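Local coordinates for protein 2-phospho-L-lactate guanylyltransferase (Methanosarcina mazei, PDB 2I5E) that probably catalyses the condensation of (2S)-2-phospholactate with GTP to (2S)-lactyl-2-diphospho-5'-guanosine, a step in the biosynthesis of coenzyme F420, at residues A[10-15]-A[31-36]; A[75-80]-A[139-144]; A[85-90]-A[132-137]; A[98-103]-A[168-173]. One frame throughout, in Å; residues are numbered along the deposited sequence.

Contact 1: A[10-15]-A[31-36]. With PEG (di(hydroxyethyl)ether), chain F.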
loop_
_atom_site.group_PDB
_atom_site.type_symbol
_atom_site.label_atom_id
_atom_site.label_comp_id
_atom_site.label_asym_id
_atom_site.label_seq_id
_atom_site.Cartn_x
_atom_site.Cartn_y
_atom_site.Cartn_z
ATOM N N TYR A 10 -10.526 -19.675 3.661
ATOM C CA TYR A 10 -10.449 -19.935 2.218
ATOM C C TYR A 10 -11.733 -20.623 1.707
ATOM O O TYR A 10 -12.222 -21.574 2.316
ATOM C CB TYR A 10 -9.254 -20.839 1.911
ATOM C CG TYR A 10 -9.067 -21.178 0.470
ATOM C CD1 TYR A 10 -8.725 -20.168 -0.476
ATOM C CD2 TYR A 10 -9.220 -22.515 0.010
ATOM C CE1 TYR A 10 -8.553 -20.448 -1.795
ATOM C CE2 TYR A 10 -9.037 -22.803 -1.345
ATOM C CZ TYR A 10 -8.682 -21.758 -2.224
ATOM O OH TYR A 10 -8.503 -21.991 -3.532
ATOM N N LYS A 11 -12.261 -20.176 0.575
ATOM C CA LYS A 11 -13.340 -20.893 -0.128
ATOM C C LYS A 11 -13.055 -20.742 -1.605
ATOM O O LYS A 11 -13.127 -19.615 -2.139
ATOM C CB LYS A 11 -14.733 -20.324 0.291
ATOM C CG LYS A 11 -15.996 -20.650 -0.591
ATOM C CD LYS A 11 -17.315 -20.261 0.211
ATOM C CE LYS A 11 -18.711 -20.255 -0.490
ATOM N NZ LYS A 11 -18.864 -21.387 -1.379
ATOM N N LYS A 12 -12.707 -21.845 -2.270
ATOM C CA LYS A 12 -12.457 -21.779 -3.677
ATOM C C LYS A 12 -13.700 -21.395 -4.509
ATOM O O LYS A 12 -13.576 -20.650 -5.480
ATOM C CB LYS A 12 -11.809 -23.101 -4.174
ATOM C CG LYS A 12 -11.623 -23.188 -5.662
ATOM C CD LYS A 12 -10.688 -24.303 -5.984
ATOM C CE LYS A 12 -10.823 -24.705 -7.452
ATOM N NZ LYS A 12 -9.518 -25.302 -7.769
ATOM N N ALA A 13 -14.902 -21.874 -4.137
ATOM C CA ALA A 13 -16.073 -21.699 -5.019
ATOM C C ALA A 13 -16.691 -20.319 -5.128
ATOM O O ALA A 13 -17.077 -19.720 -4.130
ATOM C CB ALA A 13 -17.152 -22.693 -4.653
ATOM N N GLY A 14 -16.840 -19.833 -6.366
ATOM C CA GLY A 14 -17.236 -18.438 -6.591
ATOM C C GLY A 14 -16.294 -17.377 -6.020
ATOM O O GLY A 14 -16.719 -16.250 -5.760
ATOM N N ALA A 15 -15.003 -17.705 -5.863
ATOM C CA ALA A 15 -14.110 -17.085 -4.835
ATOM C C ALA A 15 -14.002 -15.573 -4.722
ATOM O O ALA A 15 -13.914 -15.050 -3.539
ATOM C CB ALA A 15 -12.760 -17.647 -4.981
ATOM N N PHE A 31 -6.940 -18.994 -10.145
ATOM C CA PHE A 31 -6.137 -17.937 -9.610
ATOM C C PHE A 31 -6.061 -18.081 -8.080
ATOM O O PHE A 31 -5.035 -18.304 -7.520
ATOM C CB PHE A 31 -6.791 -16.599 -10.008
ATOM C CG PHE A 31 -5.975 -15.408 -9.660
ATOM C CD1 PHE A 31 -4.593 -15.419 -9.881
ATOM C CD2 PHE A 31 -6.568 -14.279 -9.110
ATOM C CE1 PHE A 31 -3.832 -14.376 -9.553
ATOM C CE2 PHE A 31 -5.794 -13.175 -8.787
ATOM C CZ PHE A 31 -4.436 -13.214 -9.029
ATOM N N VAL A 32 -7.198 -17.979 -7.407
ATOM C CA VAL A 32 -7.318 -18.103 -5.957
ATOM C C VAL A 32 -6.532 -19.320 -5.381
ATOM O O VAL A 32 -5.776 -19.236 -4.416
ATOM C CB VAL A 32 -8.853 -18.142 -5.779
ATOM C CG1 VAL A 32 -9.406 -19.386 -5.103
ATOM C CG2 VAL A 32 -9.444 -16.762 -5.405
ATOM N N GLU A 33 -6.670 -20.459 -6.016
ATOM C CA GLU A 33 -5.917 -21.669 -5.621
ATOM C C GLU A 33 -4.429 -21.414 -5.713
ATOM O O GLU A 33 -3.664 -21.747 -4.810
ATOM C CB GLU A 33 -6.258 -22.839 -6.540
ATOM C CG GLU A 33 -5.451 -24.110 -6.147
ATOM C CD GLU A 33 -6.005 -25.379 -6.848
ATOM O OE1 GLU A 33 -7.225 -25.612 -6.774
ATOM O OE2 GLU A 33 -5.194 -26.136 -7.464
ATOM N N LEU A 34 -3.991 -20.807 -6.815
ATOM C CA LEU A 34 -2.514 -20.443 -6.903
ATOM C C LEU A 34 -2.106 -19.476 -5.775
ATOM O O LEU A 34 -1.035 -19.617 -5.194
ATOM C CB LEU A 34 -2.127 -19.874 -8.289
ATOM C CG LEU A 34 -2.448 -20.746 -9.475
ATOM C CD1 LEU A 34 -2.145 -20.036 -10.767
ATOM C CD2 LEU A 34 -1.699 -22.083 -9.377
HETATM N N MSE A 35 -2.958 -18.494 -5.476
HETATM C CA MSE A 35 -2.648 -17.536 -4.393
HETATM C C MSE A 35 -2.586 -18.224 -3.071
HETATM O O MSE A 35 -1.659 -17.967 -2.325
HETATM C CB MSE A 35 -3.616 -16.375 -4.362
HETATM C CG MSE A 35 -3.327 -15.394 -5.493
HETATM SE SE MSE A 35 -4.270 -13.738 -5.247
HETATM C CE MSE A 35 -6.187 -14.243 -5.432
ATOM N N LEU A 36 -3.525 -19.142 -2.788
ATOM C CA LEU A 36 -3.500 -19.919 -1.521
ATOM C C LEU A 36 -2.173 -20.591 -1.292
ATOM O O LEU A 36 -1.599 -20.568 -0.168
ATOM C CB LEU A 36 -4.603 -21.012 -1.516
ATOM C CG LEU A 36 -4.769 -21.897 -0.266
ATOM C CD1 LEU A 36 -5.211 -21.072 0.995
ATOM C CD2 LEU A 36 -5.712 -23.179 -0.504
HETATM C C1 PEG F . -11.110 -17.453 -0.998
HETATM O O1 PEG F . -11.642 -17.220 0.318
HETATM C C2 PEG F . -10.784 -16.068 -1.523
HETATM O O2 PEG F . -9.393 -15.786 -1.300
HETATM C C3 PEG F . -8.712 -16.348 -2.424
HETATM C C4 PEG F . -7.208 -16.150 -2.310
HETATM O O4 PEG F . -6.381 -17.250 -2.672
#
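The phenol ring of Tyr10 and the isobutyl group of Leu36 make a CH-pi contact: Leu36 CD2 stands 3.6 Å from the ring centroid, 19° off the ring normal. With CG anti to the backbone N (chi1 180°), the ring sets out toward helix 25-45 from the loop that follows the first strand, 5-9, of this GT-A-like nucleotidyltransferase domain. Its opposite face is approached near the rim by the backbone nitrogen of Lys12. The hydroxyl end reaches the helix at Val32 and Glu33, Tyr10 OH lying 3.2 Å from Val32 CG1 and close to the CA of Glu33. The other branch of the valine, Val32 CG2, presses on Ala15 CB at a tight 3.5 Å, so one residue packs against both ends of the loop segment. Beside this apolar patch, two extended chains meet at their charges: Lys12 NZ donates to Glu33 OE1 at 2.5 Å, from the anti side and 32° out of the carboxylate plane. A glycol molecule, probably from the crystallisation liquor, lies alongside Tyr10 and accepts a weak bond from Lys11 N, which is consistent with a pocket at this loop. The contact is thus mainly apolar, with one charge pair at its partly exposed margin.

Contact 2: A[75-80]-A[139-144]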
loop_
_atom_site.group_PDB
_atom_site.type_symbol
_atom_site.label_atom_id
_atom_site.label_comp_id
_atom_site.label_asym_id
_atom_site.label_seq_id
_atom_site.Cartn_x
_atom_site.Cartn_y
_atom_site.Cartn_z
ATOM N N ASP A 75 -20.292 -18.639 8.967
ATOM C CA ASP A 75 -19.841 -17.320 8.433
ATOM C C ASP A 75 -18.439 -17.058 8.954
ATOM O O ASP A 75 -18.143 -17.499 10.034
ATOM C CB ASP A 75 -20.837 -16.147 8.882
ATOM C CG ASP A 75 -20.153 -15.021 9.850
ATOM O OD1 ASP A 75 -19.584 -13.939 9.352
ATOM O OD2 ASP A 75 -20.198 -15.192 11.102
ATOM N N LEU A 76 -17.627 -16.326 8.193
ATOM C CA LEU A 76 -16.210 -16.080 8.465
ATOM C C LEU A 76 -15.870 -15.759 9.906
ATOM O O LEU A 76 -14.982 -16.370 10.531
ATOM C CB LEU A 76 -15.703 -14.920 7.543
ATOM C CG LEU A 76 -14.228 -14.484 7.749
ATOM C CD1 LEU A 76 -13.341 -15.663 7.457
ATOM C CD2 LEU A 76 -13.821 -13.317 6.855
ATOM N N ASN A 77 -16.554 -14.760 10.439
ATOM C CA ASN A 77 -16.267 -14.321 11.762
ATOM C C ASN A 77 -16.674 -15.336 12.778
ATOM O O ASN A 77 -16.005 -15.512 13.735
ATOM C CB ASN A 77 -16.926 -12.964 12.041
ATOM C CG ASN A 77 -16.292 -11.882 11.208
ATOM O OD1 ASN A 77 -15.047 -11.872 11.030
ATOM N ND2 ASN A 77 -17.129 -11.010 10.630
ATOM N N GLU A 78 -17.740 -16.050 12.523
ATOM C CA GLU A 78 -18.125 -17.077 13.486
ATOM C C GLU A 78 -17.103 -18.201 13.546
ATOM O O GLU A 78 -16.649 -18.559 14.629
ATOM C CB GLU A 78 -19.487 -17.639 13.131
ATOM C CG GLU A 78 -20.268 -17.943 14.351
ATOM C CD GLU A 78 -21.758 -17.737 14.108
ATOM O OE1 GLU A 78 -22.320 -18.507 13.279
ATOM O OE2 GLU A 78 -22.337 -16.774 14.729
ATOM N N ALA A 79 -16.757 -18.738 12.370
ATOM C CA ALA A 79 -15.693 -19.715 12.253
ATOM C C ALA A 79 -14.383 -19.251 12.885
ATOM O O ALA A 79 -13.789 -19.956 13.758
ATOM C CB ALA A 79 -15.489 -20.042 10.800
ATOM N N LEU A 80 -13.921 -18.047 12.522
ATOM C CA LEU A 80 -12.643 -17.587 13.096
ATOM C C LEU A 80 -12.716 -17.395 14.563
ATOM O O LEU A 80 -11.699 -17.601 15.298
ATOM C CB LEU A 80 -12.081 -16.305 12.414
ATOM C CG LEU A 80 -11.559 -16.507 10.961
ATOM C CD1 LEU A 80 -11.290 -15.094 10.408
ATOM C CD2 LEU A 80 -10.275 -17.339 10.861
ATOM N N VAL A 139 -12.585 -11.226 16.558
ATOM C CA VAL A 139 -12.417 -10.652 15.240
ATOM C C VAL A 139 -13.754 -10.229 14.626
ATOM O O VAL A 139 -14.798 -10.868 14.900
ATOM C CB VAL A 139 -11.793 -11.660 14.158
ATOM C CG1 VAL A 139 -10.376 -12.183 14.565
ATOM C CG2 VAL A 139 -12.745 -12.798 13.890
ATOM N N LYS A 140 -13.687 -9.279 13.678
ATOM C CA LYS A 140 -14.817 -8.834 12.902
ATOM C C LYS A 140 -14.319 -8.336 11.560
ATOM O O LYS A 140 -14.122 -7.111 11.378
ATOM C CB LYS A 140 -15.561 -7.712 13.618
ATOM C CG LYS A 140 -16.984 -7.469 12.994
ATOM C CD LYS A 140 -17.667 -6.371 13.808
ATOM C CE LYS A 140 -19.074 -6.032 13.283
ATOM N NZ LYS A 140 -18.999 -5.211 11.967
ATOM N N TYR A 141 -14.104 -9.284 10.634
ATOM C CA TYR A 141 -13.681 -8.982 9.264
ATOM C C TYR A 141 -14.927 -8.516 8.539
ATOM O O TYR A 141 -16.026 -8.717 9.034
ATOM C CB TYR A 141 -13.118 -10.246 8.540
ATOM C CG TYR A 141 -11.769 -10.608 9.048
ATOM C CD1 TYR A 141 -11.625 -11.356 10.224
ATOM C CD2 TYR A 141 -10.644 -10.147 8.409
ATOM C CE1 TYR A 141 -10.398 -11.607 10.765
ATOM C CE2 TYR A 141 -9.385 -10.447 8.888
ATOM C CZ TYR A 141 -9.270 -11.171 10.075
ATOM O OH TYR A 141 -8.044 -11.434 10.606
ATOM N N TYR A 142 -14.717 -7.927 7.367
ATOM C CA TYR A 142 -15.754 -7.198 6.542
ATOM C C TYR A 142 -15.946 -5.785 7.012
ATOM O O TYR A 142 -15.715 -5.476 8.208
ATOM C CB TYR A 142 -17.147 -7.879 6.434
ATOM C CG TYR A 142 -17.101 -9.277 5.949
ATOM C CD1 TYR A 142 -16.503 -9.595 4.733
ATOM C CD2 TYR A 142 -17.635 -10.317 6.735
ATOM C CE1 TYR A 142 -16.413 -10.923 4.289
ATOM C CE2 TYR A 142 -17.565 -11.647 6.298
ATOM C CZ TYR A 142 -16.935 -11.937 5.096
ATOM O OH TYR A 142 -16.896 -13.246 4.697
ATOM N N GLY A 143 -16.425 -4.934 6.096
ATOM C CA GLY A 143 -16.657 -3.540 6.443
ATOM C C GLY A 143 -15.375 -2.927 6.827
ATOM O O GLY A 143 -14.295 -3.191 6.277
ATOM N N SER A 144 -15.478 -2.054 7.784
ATOM C CA SER A 144 -14.353 -1.348 8.209
ATOM C C SER A 144 -13.480 -2.089 9.240
ATOM O O SER A 144 -13.263 -1.602 10.299
ATOM C CB SER A 144 -14.824 -0.051 8.762
ATOM O OG SER A 144 -13.690 0.731 8.959
HETATM O O HOH W 1 -18.620 -15.082 5.825
#
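The carboxamide of Asn77 and the ring of Tyr141 are nearly coplanar, 23° apart, and Asn77 OD1 lies in the ring plane at its edge. Leu76 CD2 and Leu80 CD1 approach that ring obliquely, the latter 3.6 Å from Tyr141 CE1, and His149 adds an edge-to-face stack. At the edge of the second ring, that of Tyr142, stands Asp75 OD1. The setting is a beta-alpha-beta crossover: helix 76-86 joins the parallel strands 68-71 and 91-94, and its first turn here receives the loop before helix 145-154. Asn77 carries the polar part of the contact. Its CG lies beside the backbone N (chi1 -68°), and the amide beyond it bonds both the N-H and the C=O of a single residue. Tyr141 N donates to Asn77 OD1 at 2.8 Å, while Asn77 ND2 donates to Tyr141 O at 3.0 Å, almost straight at 172° and in the amide plane. One side chain thus satisfies a backbone donor and a backbone acceptor of a loop that has no regular partner strand here, and the paired bonds fix the turn of the amide. Asp75, the N-cap, receives Glu78 N at OD2 from above its carboxylate plane. Leu76 CB lies 3.5 Å from Tyr142 OH, Leu76 CD2 approaches that ring obliquely, and a water accepts from Leu76 N at 2.9 Å while lying 2.8 Å from Tyr142 OH.

Contact 3: A[85-90]-A[132-137]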
loop_
_atom_site.group_PDB
_atom_site.type_symbol
_atom_site.label_atom_id
_atom_site.label_comp_id
_atom_site.label_asym_id
_atom_site.label_seq_id
_atom_site.Cartn_x
_atom_site.Cartn_y
_atom_site.Cartn_z
ATOM N N LYS A 85 -11.281 -19.193 20.132
ATOM C CA LYS A 85 -11.680 -19.780 21.446
ATOM C C LYS A 85 -10.948 -21.090 21.835
ATOM O O LYS A 85 -10.729 -21.358 23.014
ATOM C CB LYS A 85 -13.193 -20.040 21.492
ATOM C CG LYS A 85 -14.061 -18.771 21.526
ATOM C CD LYS A 85 -15.609 -19.078 21.595
ATOM C CE LYS A 85 -16.410 -18.150 20.604
ATOM N NZ LYS A 85 -16.577 -16.750 21.154
ATOM N N GLU A 86 -10.561 -21.884 20.830
ATOM C CA GLU A 86 -10.040 -23.201 21.055
ATOM C C GLU A 86 -8.527 -23.152 21.030
ATOM O O GLU A 86 -7.871 -24.096 21.490
ATOM C CB GLU A 86 -10.643 -24.173 20.021
ATOM C CG GLU A 86 -12.147 -24.510 20.327
ATOM C CD GLU A 86 -12.977 -24.976 19.137
ATOM O OE1 GLU A 86 -12.424 -25.242 18.025
ATOM O OE2 GLU A 86 -14.217 -25.111 19.310
ATOM N N ALA A 87 -7.955 -22.056 20.499
ATOM C CA ALA A 87 -6.493 -21.831 20.640
ATOM C C ALA A 87 -6.091 -21.290 22.034
ATOM O O ALA A 87 -6.821 -20.497 22.696
ATOM C CB ALA A 87 -5.936 -20.905 19.522
ATOM N N GLU A 88 -4.911 -21.685 22.455
ATOM C CA GLU A 88 -4.386 -21.250 23.749
ATOM C C GLU A 88 -3.209 -20.286 23.425
ATOM O O GLU A 88 -3.066 -19.193 24.010
ATOM C CB GLU A 88 -3.984 -22.502 24.585
ATOM C CG GLU A 88 -5.225 -23.115 25.388
ATOM C CD GLU A 88 -5.200 -24.682 25.711
ATOM O OE1 GLU A 88 -4.130 -25.331 25.681
ATOM O OE2 GLU A 88 -6.299 -25.272 25.962
ATOM N N GLU A 89 -2.450 -20.666 22.413
ATOM C CA GLU A 89 -1.228 -19.990 22.048
ATOM C C GLU A 89 -1.513 -18.786 21.030
ATOM O O GLU A 89 -2.639 -18.563 20.636
ATOM C CB GLU A 89 -0.385 -21.080 21.417
ATOM C CG GLU A 89 -0.979 -21.440 20.047
ATOM C CD GLU A 89 -0.846 -22.922 19.688
ATOM O OE1 GLU A 89 -1.425 -23.730 20.429
ATOM O OE2 GLU A 89 -0.196 -23.243 18.668
ATOM N N PRO A 90 -0.499 -18.010 20.653
ATOM C CA PRO A 90 -0.703 -16.948 19.619
ATOM C C PRO A 90 -1.268 -17.513 18.262
ATOM O O PRO A 90 -0.949 -18.641 17.858
ATOM C CB PRO A 90 0.692 -16.385 19.458
ATOM C CG PRO A 90 1.377 -16.629 20.877
ATOM C CD PRO A 90 0.889 -18.007 21.199
ATOM N N LYS A 132 -1.571 -12.333 20.239
ATOM C CA LYS A 132 -0.828 -13.087 21.270
ATOM C C LYS A 132 -1.779 -13.689 22.292
ATOM O O LYS A 132 -1.521 -14.753 22.785
ATOM C CB LYS A 132 0.119 -12.161 22.021
ATOM C CG LYS A 132 1.350 -11.819 21.258
ATOM C CD LYS A 132 2.340 -10.994 22.051
ATOM C CE LYS A 132 3.349 -10.431 21.056
ATOM N NZ LYS A 132 4.148 -9.501 21.861
ATOM N N ASN A 133 -2.879 -13.032 22.618
ATOM C CA ASN A 133 -3.797 -13.559 23.625
ATOM C C ASN A 133 -5.166 -13.835 23.136
ATOM O O ASN A 133 -6.066 -13.068 23.423
ATOM C CB ASN A 133 -3.853 -12.604 24.813
ATOM C CG ASN A 133 -2.447 -12.048 25.193
ATOM O OD1 ASN A 133 -1.486 -12.808 25.570
ATOM N ND2 ASN A 133 -2.297 -10.719 25.054
ATOM N N PRO A 134 -5.396 -14.949 22.484
ATOM C CA PRO A 134 -6.668 -15.173 21.810
ATOM C C PRO A 134 -7.888 -15.103 22.708
ATOM O O PRO A 134 -8.989 -14.906 22.270
ATOM C CB PRO A 134 -6.509 -16.564 21.226
ATOM C CG PRO A 134 -5.123 -17.035 21.636
ATOM C CD PRO A 134 -4.358 -15.867 22.023
ATOM N N SER A 135 -7.657 -15.249 23.993
ATOM C CA SER A 135 -8.732 -15.436 24.987
ATOM C C SER A 135 -9.359 -14.091 25.211
ATOM O O SER A 135 -10.508 -14.033 25.608
ATOM C CB SER A 135 -8.177 -16.023 26.335
ATOM O OG SER A 135 -6.963 -15.390 26.781
ATOM N N LYS A 136 -8.591 -13.032 24.885
ATOM C CA LYS A 136 -8.936 -11.616 25.103
ATOM C C LYS A 136 -9.275 -10.852 23.806
ATOM O O LYS A 136 -9.475 -9.647 23.851
ATOM C CB LYS A 136 -7.761 -10.895 25.794
ATOM C CG LYS A 136 -7.828 -10.856 27.325
ATOM C CD LYS A 136 -6.966 -9.736 27.812
ATOM C CE LYS A 136 -7.607 -8.976 28.962
ATOM N NZ LYS A 136 -6.851 -7.674 29.120
ATOM N N TYR A 137 -9.341 -11.549 22.674
ATOM C CA TYR A 137 -9.561 -10.941 21.363
ATOM C C TYR A 137 -10.728 -11.518 20.633
ATOM O O TYR A 137 -10.973 -12.715 20.725
ATOM C CB TYR A 137 -8.307 -11.052 20.501
ATOM C CG TYR A 137 -8.300 -9.917 19.458
ATOM C CD1 TYR A 137 -7.977 -8.591 19.827
ATOM C CD2 TYR A 137 -8.666 -10.172 18.119
ATOM C CE1 TYR A 137 -7.988 -7.548 18.854
ATOM C CE2 TYR A 137 -8.667 -9.144 17.151
ATOM C CZ TYR A 137 -8.355 -7.856 17.525
ATOM O OH TYR A 137 -8.380 -6.893 16.553
#
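Lys132, whose backbone packs on the ring of Pro90, has its ammonium group gripped by several carbonyls: NZ bonds that of Thr112 and, weakly, those of Glu113 and Lys114. The side chain leads away from the contact to reach them, with NZ anti at its last torsion (chi4 172°). The contact sits at one end of an antiparallel strand pair: the segment 85-90 leads from helix 76-86 into strand 91-94, while strand 126-131, the neighbour of 91-94 in the mixed sheet, runs out into the loop segment 132-137. Across this end no hydrogen bond joins the two segments. The carbonyl oxygen of Glu89 faces the ring of Pro134, lying 3.1 Å from Pro134 CG and 3.5 Å from Pro134 CD. Besides Glu89 O, Pro134 CG has the carbonyl oxygens of Glu88, at 3.8 Å, and of Ala87 within reach of van der Waals contact. This is packing of ring carbons on carbonyl oxygens, with no donor offered to them from the ring. An alanine in place of Pro134 would probably open a gap beside these three oxygens and leave Glu89 O without its closest neighbour across the contact. The proline is itself held in a turn, for Lys136 N donates to Asn133 O at 2.9 Å, while Asn133 ND2 bonds Gln158. Next to it, the CA atoms of Pro90 and Lys132 are 4.2 Å apart, and Pro90 CG approaches Lys132 O at 3.9 Å.

Contact 4: A[98-103]-A[168-173]; sequences LPLLSP and AGTDID
Thr170 meets Leu100 from its first side-chain atom onward: its CB lies 3.9 Å from Leu100 CD1. The methyl CG2 of Thr170, anti to the backbone N, is equally near that same CD1. The hydroxyl, beside the backbone N (chi1 -54°), lies 4.2 Å from Leu100 CD1 at OG1. The leucine belongs to a type I beta turn, Leu98 to Leu101, in the loop between strand 91-94 and helix 103-109; Ser102 then caps that helix. Three more leucine and proline contacts seat this turn on 168-173. Leu98 CD2 packs on Asp171 CB at 3.8 Å, and Leu101 CD1 on Ala168 CB at 3.5 Å. Pro99 lies in the turn beside Ile172, too closely modelled for its distance to be trusted, and also touches Met35 of helix 25-45. An alanine at Pro99 would lose CG and CD, would probably leave Met35 without its ring partner, and is likely to let the turn flex more. Thr170 OG1 bonds the carbonyl of Phe166, and it and Asp171 OD2 each bond Tris, probably from the crystallisation liquor, so the loop may border a ligand pocket. The carboxylate of Asp171 also reaches Lys122 and Asn127, and that of Asp173 bridges to Arg205 of the second subunit. Between the two backbones a single water accepts from Leu100 N at 3.0 Å and donates to Thr170 O at 2.6 Å.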
loop_
_atom_site.group_PDB
_atom_site.type_symbol
_atom_site.label_atom_id
_atom_site.label_comp_id
_atom_site.label_asym_id
_atom_site.label_seq_id
_atom_site.Cartn_x
_atom_site.Cartn_y
_atom_site.Cartn_z
ATOM N N LEU A 98 -2.861 -12.793 -0.701
ATOM C CA LEU A 98 -1.737 -11.948 -0.449
ATOM C C LEU A 98 -0.494 -12.544 -1.181
ATOM O O LEU A 98 0.384 -13.028 -0.540
ATOM C CB LEU A 98 -1.515 -11.863 1.092
ATOM C CG LEU A 98 -2.778 -11.447 1.970
ATOM C CD1 LEU A 98 -2.424 -11.323 3.403
ATOM C CD2 LEU A 98 -3.369 -10.136 1.570
ATOM N N PRO A 99 -0.452 -12.481 -2.514
ATOM C CA PRO A 99 0.667 -13.062 -3.225
ATOM C C PRO A 99 2.027 -12.299 -3.126
ATOM O O PRO A 99 3.042 -12.809 -3.615
ATOM C CB PRO A 99 0.131 -13.160 -4.653
ATOM C CG PRO A 99 -0.660 -11.895 -4.776
ATOM C CD PRO A 99 -1.428 -11.899 -3.473
ATOM N N LEU A 100 2.057 -11.142 -2.457
ATOM C CA LEU A 100 3.277 -10.312 -2.280
ATOM C C LEU A 100 3.867 -10.488 -0.881
ATOM O O LEU A 100 4.872 -9.897 -0.530
ATOM C CB LEU A 100 2.955 -8.829 -2.595
ATOM C CG LEU A 100 2.414 -8.579 -4.007
ATOM C CD1 LEU A 100 2.334 -7.088 -4.297
ATOM C CD2 LEU A 100 3.298 -9.305 -5.098
ATOM N N LEU A 101 3.216 -11.317 -0.098
ATOM C CA LEU A 101 3.576 -11.548 1.261
ATOM C C LEU A 101 4.671 -12.574 1.264
ATOM O O LEU A 101 4.583 -13.597 0.537
ATOM C CB LEU A 101 2.364 -12.097 1.993
ATOM C CG LEU A 101 2.579 -12.375 3.442
ATOM C CD1 LEU A 101 2.576 -11.036 4.218
ATOM C CD2 LEU A 101 1.488 -13.369 3.896
ATOM N N SER A 102 5.707 -12.272 2.042
ATOM C CA SER A 102 7.045 -12.902 1.979
ATOM C C SER A 102 7.206 -13.575 3.323
ATOM O O SER A 102 6.477 -13.293 4.276
ATOM C CB SER A 102 8.134 -11.862 1.863
ATOM O OG SER A 102 8.186 -11.097 3.097
ATOM N N PRO A 103 8.101 -14.564 3.407
ATOM C CA PRO A 103 8.365 -15.076 4.734
ATOM C C PRO A 103 8.920 -14.024 5.669
ATOM O O PRO A 103 8.679 -14.101 6.838
ATOM C CB PRO A 103 9.415 -16.169 4.460
ATOM C CG PRO A 103 9.098 -16.658 3.042
ATOM C CD PRO A 103 8.740 -15.391 2.332
ATOM N N ALA A 168 2.517 -6.598 1.920
ATOM C CA ALA A 168 1.585 -7.401 2.705
ATOM C C ALA A 168 0.190 -6.699 2.705
ATOM O O ALA A 168 -0.844 -7.288 3.023
ATOM C CB ALA A 168 2.118 -7.565 4.207
ATOM N N GLY A 169 0.167 -5.436 2.352
ATOM C CA GLY A 169 -1.093 -4.751 2.224
ATOM C C GLY A 169 -1.800 -4.753 0.887
ATOM O O GLY A 169 -2.912 -4.234 0.791
ATOM N N THR A 170 -1.185 -5.361 -0.134
ATOM C CA THR A 170 -1.804 -5.577 -1.474
ATOM C C THR A 170 -2.523 -6.903 -1.495
ATOM O O THR A 170 -1.937 -7.984 -1.743
ATOM C CB THR A 170 -0.703 -5.510 -2.517
ATOM O OG1 THR A 170 -0.032 -4.265 -2.320
ATOM C CG2 THR A 170 -1.202 -5.534 -3.962
ATOM N N ASP A 171 -3.820 -6.840 -1.185
ATOM C CA ASP A 171 -4.698 -7.970 -1.372
ATOM C C ASP A 171 -5.242 -7.825 -2.792
ATOM O O ASP A 171 -5.381 -6.719 -3.331
ATOM C CB ASP A 171 -5.824 -7.986 -0.354
ATOM C CG ASP A 171 -6.544 -6.633 -0.230
ATOM O OD1 ASP A 171 -5.974 -5.671 0.291
ATOM O OD2 ASP A 171 -7.665 -6.538 -0.710
ATOM N N ILE A 172 -5.585 -8.952 -3.381
ATOM C CA ILE A 172 -5.837 -8.944 -4.794
ATOM C C ILE A 172 -7.285 -9.238 -4.862
ATOM O O ILE A 172 -7.664 -10.384 -4.621
ATOM C CB ILE A 172 -4.873 -9.927 -5.578
ATOM C CG1 ILE A 172 -3.502 -9.201 -5.875
ATOM C CG2 ILE A 172 -5.447 -10.212 -6.991
ATOM C CD1 ILE A 172 -2.502 -9.389 -4.901
ATOM N N ASP A 173 -8.108 -8.204 -5.130
ATOM C CA ASP A 173 -9.586 -8.348 -5.084
ATOM C C ASP A 173 -10.340 -7.815 -6.313
ATOM O O ASP A 173 -11.382 -8.303 -6.691
ATOM C CB ASP A 173 -10.160 -7.693 -3.806
ATOM C CG ASP A 173 -11.521 -8.268 -3.396
ATOM O OD1 ASP A 173 -11.728 -9.543 -3.396
ATOM O OD2 ASP A 173 -12.360 -7.384 -3.100
HETATM O O HOH W 2 0.121 -9.384 -1.004
#

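In the fold
Contact 4 is the most buried of the four and lies nearest the centre of the chain, with leucine and proline packing relieved by one bridging water. It touches contact 1, where Phe31 and Met35 of helix 25-45 pack on Ile172 and Pro99, so the two share one apolar layer; contact 1 adds a salt bridge at its margin. Contacts 2 and 3 both use helix 76-86 and the loop before helix 145-154. Contact 2, at the start of that helix, is dominated by paired amide bonds, whereas contact 3, at its end and farthest out, has ring-to-carbonyl packing. Contacts 2 and 4 also have residues that reach the second subunit.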